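Side-chain contacts in L-asparaginase I (PDB 2OCD), which probably hydrolyses L-asparagine to L-aspartate and ammonium, working as a homotetramer: residues Pro56-Ser61 with Gln69-Asp74; Ser61-Ala66 with Thr91-Tyr96; Leu101-Glu106 with Arg157-Arg162. All coordinates share one frame; numbering follows the deposited sequence.

Interaction 1. Residues Pro56-Ser61 with Gln69-Asp74; sequences PLMDSS and QLIADD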
loop_
_atom_site.group_PDB
_atom_site.type_symbol
_atom_site.label_atom_id
_atom_site.label_comp_id
_atom_site.label_asym_id
_atom_site.label_seq_id
_atom_site.Cartn_x
_atom_site.Cartn_y
_atom_site.Cartn_z
ATOM N N PRO B 56 -10.594 -38.393 15.682
ATOM C CA PRO B 56 -9.414 -37.673 16.143
ATOM C C PRO B 56 -9.309 -36.308 15.468
ATOM O O PRO B 56 -9.875 -36.084 14.405
ATOM C CB PRO B 56 -8.274 -38.579 15.715
ATOM C CG PRO B 56 -8.817 -39.257 14.402
ATOM C CD PRO B 56 -10.327 -39.192 14.469
ATOM N N LEU B 57 -8.598 -35.418 16.129
ATOM C CA LEU B 57 -8.281 -34.092 15.615
ATOM C C LEU B 57 -7.333 -34.252 14.430
ATOM O O LEU B 57 -6.535 -35.186 14.380
ATOM C CB LEU B 57 -7.580 -33.287 16.702
ATOM C CG LEU B 57 -7.820 -31.791 16.784
ATOM C CD1 LEU B 57 -9.287 -31.440 16.893
ATOM C CD2 LEU B 57 -7.068 -31.294 18.022
HETATM N N MSE B 58 -7.430 -33.350 13.475
HETATM C CA MSE B 58 -6.610 -33.428 12.265
HETATM C C MSE B 58 -5.472 -32.458 12.389
HETATM O O MSE B 58 -5.636 -31.392 12.934
HETATM C CB MSE B 58 -7.444 -33.104 11.017
HETATM C CG MSE B 58 -8.507 -34.166 10.681
HETATM SE SE MSE B 58 -9.699 -33.481 9.312
HETATM C CE MSE B 58 -10.897 -34.997 9.152
ATOM N N ASP B 59 -4.311 -32.861 11.910
ATOM C CA ASP B 59 -3.200 -31.954 11.786
ATOM C C ASP B 59 -3.018 -31.541 10.329
ATOM O O ASP B 59 -2.864 -32.393 9.467
ATOM C CB ASP B 59 -1.921 -32.597 12.273
ATOM C CG ASP B 59 -0.748 -31.740 11.947
ATOM O OD1 ASP B 59 -0.559 -31.404 10.746
ATOM O OD2 ASP B 59 -0.064 -31.323 12.895
ATOM N N SER B 60 -2.985 -30.236 10.075
ATOM C CA SER B 60 -3.144 -29.713 8.713
ATOM C C SER B 60 -2.092 -30.240 7.733
ATOM O O SER B 60 -2.427 -30.501 6.571
ATOM C CB SER B 60 -3.235 -28.161 8.662
ATOM O OG SER B 60 -2.172 -27.536 9.353
ATOM N N SER B 61 -0.852 -30.417 8.184
ATOM C CA SER B 61 0.214 -30.891 7.303
ATOM C C SER B 61 0.122 -32.380 6.948
ATOM O O SER B 61 0.659 -32.799 5.939
ATOM C CB SER B 61 1.601 -30.569 7.892
ATOM O OG SER B 61 1.615 -30.741 9.297
ATOM N N GLN B 69 -12.929 -35.905 2.577
ATOM C CA GLN B 69 -14.189 -36.636 2.484
ATOM C C GLN B 69 -14.916 -36.574 3.807
ATOM O O GLN B 69 -16.128 -36.289 3.825
ATOM C CB GLN B 69 -13.914 -38.111 2.136
ATOM C CG GLN B 69 -15.102 -38.928 1.654
ATOM C CD GLN B 69 -15.708 -38.378 0.352
ATOM O OE1 GLN B 69 -14.996 -38.111 -0.643
ATOM N NE2 GLN B 69 -17.006 -38.181 0.368
ATOM N N LEU B 70 -14.177 -36.856 4.898
ATOM C CA LEU B 70 -14.669 -36.749 6.289
ATOM C C LEU B 70 -15.306 -35.380 6.513
ATOM O O LEU B 70 -16.477 -35.316 6.926
ATOM C CB LEU B 70 -13.540 -36.961 7.306
ATOM C CG LEU B 70 -12.756 -38.304 7.229
ATOM C CD1 LEU B 70 -11.751 -38.628 8.429
ATOM C CD2 LEU B 70 -13.743 -39.491 6.975
ATOM N N ILE B 71 -14.587 -34.289 6.183
ATOM C CA ILE B 71 -15.140 -32.957 6.367
ATOM C C ILE B 71 -16.436 -32.760 5.495
ATOM O O ILE B 71 -17.503 -32.328 5.982
ATOM C CB ILE B 71 -14.088 -31.870 6.079
ATOM C CG1 ILE B 71 -12.813 -32.073 6.933
ATOM C CG2 ILE B 71 -14.642 -30.512 6.376
ATOM C CD1 ILE B 71 -11.639 -31.175 6.494
ATOM N N ALA B 72 -16.330 -33.081 4.205
ATOM C CA ALA B 72 -17.482 -33.036 3.296
ATOM C C ALA B 72 -18.634 -33.865 3.862
ATOM O O ALA B 72 -19.760 -33.427 3.932
ATOM C CB ALA B 72 -17.084 -33.541 1.910
ATOM N N ASP B 73 -18.355 -35.082 4.289
ATOM C CA ASP B 73 -19.426 -35.939 4.797
ATOM C C ASP B 73 -20.075 -35.387 6.038
ATOM O O ASP B 73 -21.239 -35.612 6.263
ATOM C CB ASP B 73 -18.896 -37.317 5.092
ATOM C CG ASP B 73 -18.494 -38.062 3.845
ATOM O OD1 ASP B 73 -18.965 -37.709 2.727
ATOM O OD2 ASP B 73 -17.699 -39.020 4.013
ATOM N N ASP B 74 -19.300 -34.681 6.843
ATOM C CA ASP B 74 -19.781 -34.128 8.086
ATOM C C ASP B 74 -20.728 -32.985 7.721
ATOM O O ASP B 74 -21.901 -32.948 8.121
ATOM C CB ASP B 74 -18.576 -33.669 8.889
ATOM C CG ASP B 74 -18.947 -32.981 10.155
ATOM O OD1 ASP B 74 -18.211 -32.107 10.678
ATOM O OD2 ASP B 74 -20.010 -33.299 10.634
#
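Met58, modelled as selenomethionine, reaches Leu70 and Ile71 on helix 65-78 with the end of its side chain. The two backbones stay well apart here, with 10.4 Å between Met58 CA and Ile71 CA. The side chain spans that gap. CB points toward the helix, and CG sits beside the backbone N, anti to the carbonyl carbon (chi1 -68°). Beyond CG the chain is extended. CB and CG therefore serve as a straight stem, and the contact is made by the last two atoms. SE lies 4.1 Å from Ile71 CD1. The terminal methyl CE goes one step further. It lies 3.8 Å from Leu70 CB and equally close to Leu70 CD1, and it also brushes Ile71 CG1 at 4.1 Å. The tip is thus shared between two consecutive helix residues.

The contact belongs to a beta-alpha-beta crossover: strand 48-58 leads into helix 65-78, which leads back to parallel strand 84-88. Behind Met58, the loop folds as an Asx turn. Asp59 OD1 accepts from Ser61 N at 2.8 Å and from Ser61 OG at 2.7 Å, so one carboxylate oxygen takes both the backbone N-H and the hydroxyl of Ser61. Ser60, a predicted substrate-binding residue, lies within this turn. On the helix, Gln69 NE2 donates to Asp73 OD1 at 3.1 Å, away from the methionine. Met63 touches both Met58 and Ile71 and adds to the apolar packing.

Across the two segments the contact is purely apolar, between carbon and selenium. Such packing sets spacing without a directional bond. The polar bonds nearby are local. Those to Asp59 OD1 shape the turn after Met58, and the Met58 backbone is hydrogen-bonded to Thr11. Its side chain gives the helix van der Waals contact.

Interaction 2. Residues Ser61-Ala66 with Thr91-Tyr96; sequences SDMTPA and TDTMAY. With ACT (acetate ion), chain G.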
loop_
_atom_site.group_PDB
_atom_site.type_symbol
_atom_site.label_atom_id
_atom_site.label_comp_id
_atom_site.label_asym_id
_atom_site.label_seq_id
_atom_site.Cartn_x
_atom_site.Cartn_y
_atom_site.Cartn_z
ATOM N N SER B 61 -0.852 -30.417 8.184
ATOM C CA SER B 61 0.214 -30.891 7.303
ATOM C C SER B 61 0.122 -32.380 6.948
ATOM O O SER B 61 0.659 -32.799 5.939
ATOM C CB SER B 61 1.601 -30.569 7.892
ATOM O OG SER B 61 1.615 -30.741 9.297
ATOM N N ASP B 62 -0.581 -33.166 7.762
ATOM C CA ASP B 62 -0.801 -34.572 7.492
ATOM C C ASP B 62 -2.067 -34.874 6.720
ATOM O O ASP B 62 -2.244 -35.996 6.276
ATOM C CB ASP B 62 -0.821 -35.323 8.798
ATOM C CG ASP B 62 0.493 -35.208 9.532
ATOM O OD1 ASP B 62 1.521 -34.826 8.896
ATOM O OD2 ASP B 62 0.502 -35.467 10.765
HETATM N N MSE B 63 -2.919 -33.867 6.527
HETATM C CA MSE B 63 -4.182 -34.039 5.827
HETATM C C MSE B 63 -4.053 -34.917 4.582
HETATM O O MSE B 63 -3.019 -34.961 3.924
HETATM C CB MSE B 63 -4.761 -32.699 5.322
HETATM C CG MSE B 63 -5.163 -31.649 6.331
HETATM SE SE MSE B 63 -6.812 -31.962 7.232
HETATM C CE MSE B 63 -8.104 -31.854 5.734
ATOM N N THR B 64 -5.191 -35.483 4.209
ATOM C CA THR B 64 -5.312 -36.430 3.135
ATOM C C THR B 64 -6.647 -36.211 2.470
ATOM O O THR B 64 -7.568 -35.590 3.046
ATOM C CB THR B 64 -5.188 -37.855 3.716
ATOM O OG1 THR B 64 -3.875 -38.361 3.416
ATOM C CG2 THR B 64 -6.260 -38.772 3.204
ATOM N N PRO B 65 -6.774 -36.674 1.232
ATOM C CA PRO B 65 -8.088 -36.540 0.629
ATOM C C PRO B 65 -9.170 -37.359 1.367
ATOM O O PRO B 65 -10.349 -36.953 1.369
ATOM C CB PRO B 65 -7.848 -37.000 -0.803
ATOM C CG PRO B 65 -6.328 -36.800 -1.011
ATOM C CD PRO B 65 -5.786 -37.237 0.303
ATOM N N ALA B 66 -8.786 -38.481 2.004
ATOM C CA ALA B 66 -9.658 -39.132 3.012
ATOM C C ALA B 66 -10.198 -38.121 4.051
ATOM O O ALA B 66 -11.388 -38.094 4.347
ATOM C CB ALA B 66 -8.959 -40.311 3.693
ATOM N N THR B 91 -3.683 -23.748 9.407
ATOM C CA THR B 91 -3.359 -22.931 8.246
ATOM C C THR B 91 -2.474 -23.630 7.200
ATOM O O THR B 91 -2.529 -23.274 6.019
ATOM C CB THR B 91 -2.685 -21.551 8.625
ATOM O OG1 THR B 91 -1.492 -21.811 9.358
ATOM C CG2 THR B 91 -3.617 -20.650 9.441
ATOM N N ASP B 92 -1.629 -24.574 7.577
ATOM C CA ASP B 92 -0.668 -25.048 6.561
ATOM C C ASP B 92 -1.342 -25.498 5.252
ATOM O O ASP B 92 -0.808 -25.251 4.174
ATOM C CB ASP B 92 0.229 -26.161 7.108
ATOM C CG ASP B 92 1.269 -25.641 8.101
ATOM O OD1 ASP B 92 1.874 -26.474 8.826
ATOM O OD2 ASP B 92 1.482 -24.409 8.171
ATOM N N THR B 93 -2.486 -26.167 5.338
ATOM C CA THR B 93 -3.115 -26.691 4.151
ATOM C C THR B 93 -4.572 -26.256 4.046
ATOM O O THR B 93 -5.358 -26.809 3.301
ATOM C CB THR B 93 -3.030 -28.212 4.074
ATOM O OG1 THR B 93 -3.810 -28.763 5.121
ATOM C CG2 THR B 93 -1.582 -28.708 4.164
HETATM N N MSE B 94 -4.894 -25.194 4.748
HETATM C CA MSE B 94 -6.200 -24.648 4.738
HETATM C C MSE B 94 -6.646 -24.344 3.329
HETATM O O MSE B 94 -7.820 -24.503 3.043
HETATM C CB MSE B 94 -6.215 -23.394 5.561
HETATM C CG MSE B 94 -7.527 -22.754 5.615
HETATM SE SE MSE B 94 -7.479 -21.384 7.003
HETATM C CE MSE B 94 -7.394 -19.799 5.949
ATOM N N ALA B 95 -5.735 -23.895 2.458
ATOM C CA ALA B 95 -6.098 -23.539 1.062
ATOM C C ALA B 95 -6.373 -24.754 0.221
ATOM O O ALA B 95 -7.227 -24.708 -0.671
ATOM C CB ALA B 95 -5.056 -22.668 0.386
ATOM N N TYR B 96 -5.668 -25.846 0.485
ATOM C CA TYR B 96 -5.942 -27.077 -0.250
ATOM C C TYR B 96 -7.278 -27.618 0.192
ATOM O O TYR B 96 -8.065 -28.093 -0.620
ATOM C CB TYR B 96 -4.885 -28.125 -0.028
ATOM C CG TYR B 96 -3.541 -27.827 -0.650
ATOM C CD1 TYR B 96 -2.572 -27.150 0.061
ATOM C CD2 TYR B 96 -3.210 -28.301 -1.906
ATOM C CE1 TYR B 96 -1.312 -26.874 -0.490
ATOM C CE2 TYR B 96 -1.962 -28.055 -2.454
ATOM C CZ TYR B 96 -1.024 -27.330 -1.746
ATOM O OH TYR B 96 0.225 -27.077 -2.267
HETATM C C ACT G . -0.939 -26.163 11.654
HETATM O O ACT G . -1.686 -25.992 12.666
HETATM O OXT ACT G . -1.021 -25.303 10.746
HETATM C CH3 ACT G . 0.023 -27.319 11.505
#
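Ser61 and Met63 pack against Asp92 and Thr93 where two loops of the asparaginase N-terminal domain run into helices 65-78 and 94-104. The contact borders the predicted substrate site, to which Asp92 and the adjacent Ser60 and Thr91 belong. In the first shell, Met63 CG lies 3.4 Å from Thr93 OG1. Ser61 offers its backbone side: Ser61 CA is 4.2 Å from Thr93 CG2. Ser61 CB is at the same distance, 4.2 Å, from Asp92 OD1. These are packing contacts, and the polar ends find their partners elsewhere. Ser61 OG is hydrogen-bonded to Asp59 OD1. Thr93 OG1 lies between the backbone N and the carbonyl carbon (chi1 67°), and it is hydrogen-bonded to Ser60 O.

The next shell positions Asp92. Its OD2 forms a salt bridge with Lys163, whose NZ is also hydrogen-bonded to Thr91 OG1. The grouping is consistent with the Thr-Lys-Asp triad of bacterial asparaginases, and Thr91 is a predicted active-site residue. Asp92 OD1 is hydrogen-bonded to Asn247 ND2 of the second subunit. The predicted site thus lies beside that subunit, consistent with the intersubunit sites of bacterial asparaginases.

An acetate ion, probably from the crystallisation liquor, lies beside Thr91 and Asp92. Its OXT accepts a weak, fairly straight hydrogen bond from Asp92 N, 3.3 Å long with an angle of 159° at the hydrogen.

Interaction 3. Residues Leu101-Glu106 with Arg157-Arg162; sequences LSFMFE and RGNRSR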
loop_
_atom_site.group_PDB
_atom_site.type_symbol
_atom_site.label_atom_id
_atom_site.label_comp_id
_atom_site.label_asym_id
_atom_site.label_seq_id
_atom_site.Cartn_x
_atom_site.Cartn_y
_atom_site.Cartn_z
ATOM N N LEU B 101 -13.001 -28.840 -1.259
ATOM C CA LEU B 101 -14.406 -28.783 -0.923
ATOM C C LEU B 101 -15.214 -27.989 -1.940
ATOM O O LEU B 101 -16.413 -28.278 -2.106
ATOM C CB LEU B 101 -14.638 -28.182 0.469
ATOM C CG LEU B 101 -14.028 -28.995 1.639
ATOM C CD1 LEU B 101 -14.027 -28.210 2.944
ATOM C CD2 LEU B 101 -14.723 -30.396 1.806
ATOM N N SER B 102 -14.612 -26.969 -2.578
ATOM C CA SER B 102 -15.348 -26.183 -3.553
ATOM C C SER B 102 -15.828 -27.099 -4.669
ATOM O O SER B 102 -16.995 -27.003 -5.065
ATOM C CB SER B 102 -14.556 -25.018 -4.111
ATOM O OG SER B 102 -13.619 -25.425 -5.072
ATOM N N PHE B 103 -14.973 -28.016 -5.126
ATOM C CA PHE B 103 -15.388 -28.954 -6.193
ATOM C C PHE B 103 -16.289 -30.097 -5.711
ATOM O O PHE B 103 -17.244 -30.467 -6.419
ATOM C CB PHE B 103 -14.193 -29.472 -6.966
ATOM C CG PHE B 103 -13.454 -28.384 -7.588
ATOM C CD1 PHE B 103 -14.004 -27.718 -8.668
ATOM C CD2 PHE B 103 -12.269 -27.915 -7.021
ATOM C CE1 PHE B 103 -13.376 -26.677 -9.243
ATOM C CE2 PHE B 103 -11.613 -26.852 -7.587
ATOM C CZ PHE B 103 -12.177 -26.206 -8.708
HETATM N N MSE B 104 -16.012 -30.603 -4.507
HETATM C CA MSE B 104 -16.794 -31.665 -3.938
HETATM C C MSE B 104 -18.242 -31.323 -3.723
HETATM O O MSE B 104 -19.089 -32.211 -3.815
HETATM C CB MSE B 104 -16.198 -32.095 -2.607
HETATM C CG MSE B 104 -14.910 -32.874 -2.802
HETATM SE SE MSE B 104 -13.984 -33.324 -1.161
HETATM C CE MSE B 104 -15.176 -34.767 -0.621
ATOM N N PHE B 105 -18.525 -30.066 -3.389
ATOM C CA PHE B 105 -19.888 -29.642 -3.152
ATOM C C PHE B 105 -20.480 -29.183 -4.456
ATOM O O PHE B 105 -19.903 -28.394 -5.172
ATOM C CB PHE B 105 -20.004 -28.491 -2.156
ATOM C CG PHE B 105 -19.554 -28.816 -0.762
ATOM C CD1 PHE B 105 -19.825 -30.037 -0.179
ATOM C CD2 PHE B 105 -18.921 -27.858 -0.001
ATOM C CE1 PHE B 105 -19.411 -30.307 1.096
ATOM C CE2 PHE B 105 -18.528 -28.129 1.275
ATOM C CZ PHE B 105 -18.764 -29.352 1.817
ATOM N N GLU B 106 -21.689 -29.639 -4.705
ATOM C CA GLU B 106 -22.389 -29.372 -5.921
ATOM C C GLU B 106 -23.752 -28.755 -5.559
ATOM O O GLU B 106 -24.500 -29.311 -4.758
ATOM C CB GLU B 106 -22.481 -30.688 -6.678
ATOM C CG GLU B 106 -23.659 -30.863 -7.566
ATOM C CD GLU B 106 -23.309 -31.775 -8.747
ATOM O OE1 GLU B 106 -22.509 -31.306 -9.609
ATOM O OE2 GLU B 106 -23.810 -32.934 -8.805
ATOM N N ARG B 157 -12.594 -16.246 -2.107
ATOM C CA ARG B 157 -13.076 -17.498 -2.709
ATOM C C ARG B 157 -12.113 -18.619 -2.332
ATOM O O ARG B 157 -10.925 -18.476 -2.497
ATOM C CB ARG B 157 -13.215 -17.369 -4.221
ATOM C CG ARG B 157 -13.745 -18.621 -4.886
ATOM C CD ARG B 157 -14.267 -18.377 -6.328
ATOM N NE ARG B 157 -15.497 -17.602 -6.301
ATOM C CZ ARG B 157 -15.898 -16.753 -7.233
ATOM N NH1 ARG B 157 -15.195 -16.552 -8.313
ATOM N NH2 ARG B 157 -17.027 -16.095 -7.063
ATOM N N GLY B 158 -12.634 -19.714 -1.795
ATOM C CA GLY B 158 -11.823 -20.806 -1.298
ATOM C C GLY B 158 -10.846 -21.312 -2.304
ATOM O O GLY B 158 -9.641 -21.392 -2.043
ATOM N N ASN B 159 -11.339 -21.610 -3.502
ATOM C CA ASN B 159 -10.469 -22.109 -4.572
ATOM C C ASN B 159 -9.695 -21.030 -5.323
ATOM O O ASN B 159 -8.979 -21.350 -6.270
ATOM C CB ASN B 159 -11.260 -22.986 -5.529
ATOM C CG ASN B 159 -12.330 -22.230 -6.280
ATOM O OD1 ASN B 159 -12.276 -21.020 -6.418
ATOM N ND2 ASN B 159 -13.321 -22.967 -6.773
ATOM N N ARG B 160 -9.778 -19.768 -4.900
ATOM C CA ARG B 160 -8.836 -18.745 -5.413
ATOM C C ARG B 160 -7.678 -18.393 -4.443
ATOM O O ARG B 160 -6.861 -17.482 -4.732
ATOM C CB ARG B 160 -9.551 -17.462 -5.755
ATOM C CG ARG B 160 -10.609 -17.650 -6.769
ATOM C CD ARG B 160 -9.994 -17.846 -8.111
ATOM N NE ARG B 160 -10.837 -17.284 -9.158
ATOM C CZ ARG B 160 -10.371 -16.857 -10.317
ATOM N NH1 ARG B 160 -9.065 -16.940 -10.578
ATOM N NH2 ARG B 160 -11.217 -16.352 -11.206
ATOM N N SER B 161 -7.563 -19.161 -3.356
ATOM C CA SER B 161 -6.721 -18.764 -2.249
ATOM C C SER B 161 -5.421 -19.488 -2.155
ATOM O O SER B 161 -5.300 -20.607 -2.579
ATOM C CB SER B 161 -7.498 -18.920 -0.923
ATOM O OG SER B 161 -8.420 -17.829 -0.808
ATOM N N ARG B 162 -4.439 -18.824 -1.589
ATOM C CA ARG B 162 -3.291 -19.530 -1.106
ATOM C C ARG B 162 -2.556 -18.819 0.002
ATOM O O ARG B 162 -2.692 -17.627 0.180
ATOM C CB ARG B 162 -2.353 -19.908 -2.233
ATOM C CG ARG B 162 -2.073 -18.834 -3.278
ATOM C CD ARG B 162 -1.981 -19.442 -4.688
ATOM N NE ARG B 162 -0.612 -19.577 -5.199
ATOM C CZ ARG B 162 0.322 -20.445 -4.788
ATOM N NH1 ARG B 162 0.117 -21.325 -3.792
ATOM N NH2 ARG B 162 1.506 -20.416 -5.389
#
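Asn159 lays CB and its amide nitrogen over the side chain of Ser102, near the end of helix 94-104. Asn159 ND2 donates to Ser102 OG at 3.0 Å. The bond is bent, 140° at the hydrogen, and OG lies off the amide plane. Asn159 CB is also close, 3.4 Å from Ser102 OG. The amide reaches the serine because CG sits between the backbone N and the carbonyl carbon (chi1 65°). The Phe103 side chain crosses that of Asn159 at about a right angle. Its CZ is 3.9 Å from Asn159 ND2, with ring and amide planes 32° apart. Ser102 OG lies over one face of that ring, displaced toward its rim.

Asn159 belongs to a short 3-10 turn between strands 154-157 and 162-166. Arg157 O closes this turn, accepting from Arg160 N at 3.0 Å and from Ser161 OG at 3.1 Å, on opposite faces of its plane. The contact thus joins helix 94-104 to this connection, away from the annotated sites.

The two polar atoms that meet are buried, and each has a second partner: Ser99 O for Ser102 OG, Arg332 O for Asn159 ND2. The serine hydroxyl accordingly relays between the helix backbone and the asparagine.

In the fold
Interactions 1 and 2 are neighbours, with centres 9 Å apart and Ser61 in common. Met63 of interaction 2 joins them: its SE lies 3.9 Å from Met58 SE, and its CE 3.7 Å from Ile71 CD1. Interaction 2 is nearest the predicted nucleophile, with the Asp92 side chain about 8 Å from that of Thr14. The side chain of Met58 is about 12 Å from that of Thr14. Interaction 3 stands further off, its centre 13 Å from that of interaction 2 and 16 Å from that of interaction 1. Helix 94-104 runs from interaction 2 to interaction 3. Interactions 1 and 3 meet where Ala72 CB on helix 65-78 packs on Leu101 CD2 at 3.9 Å.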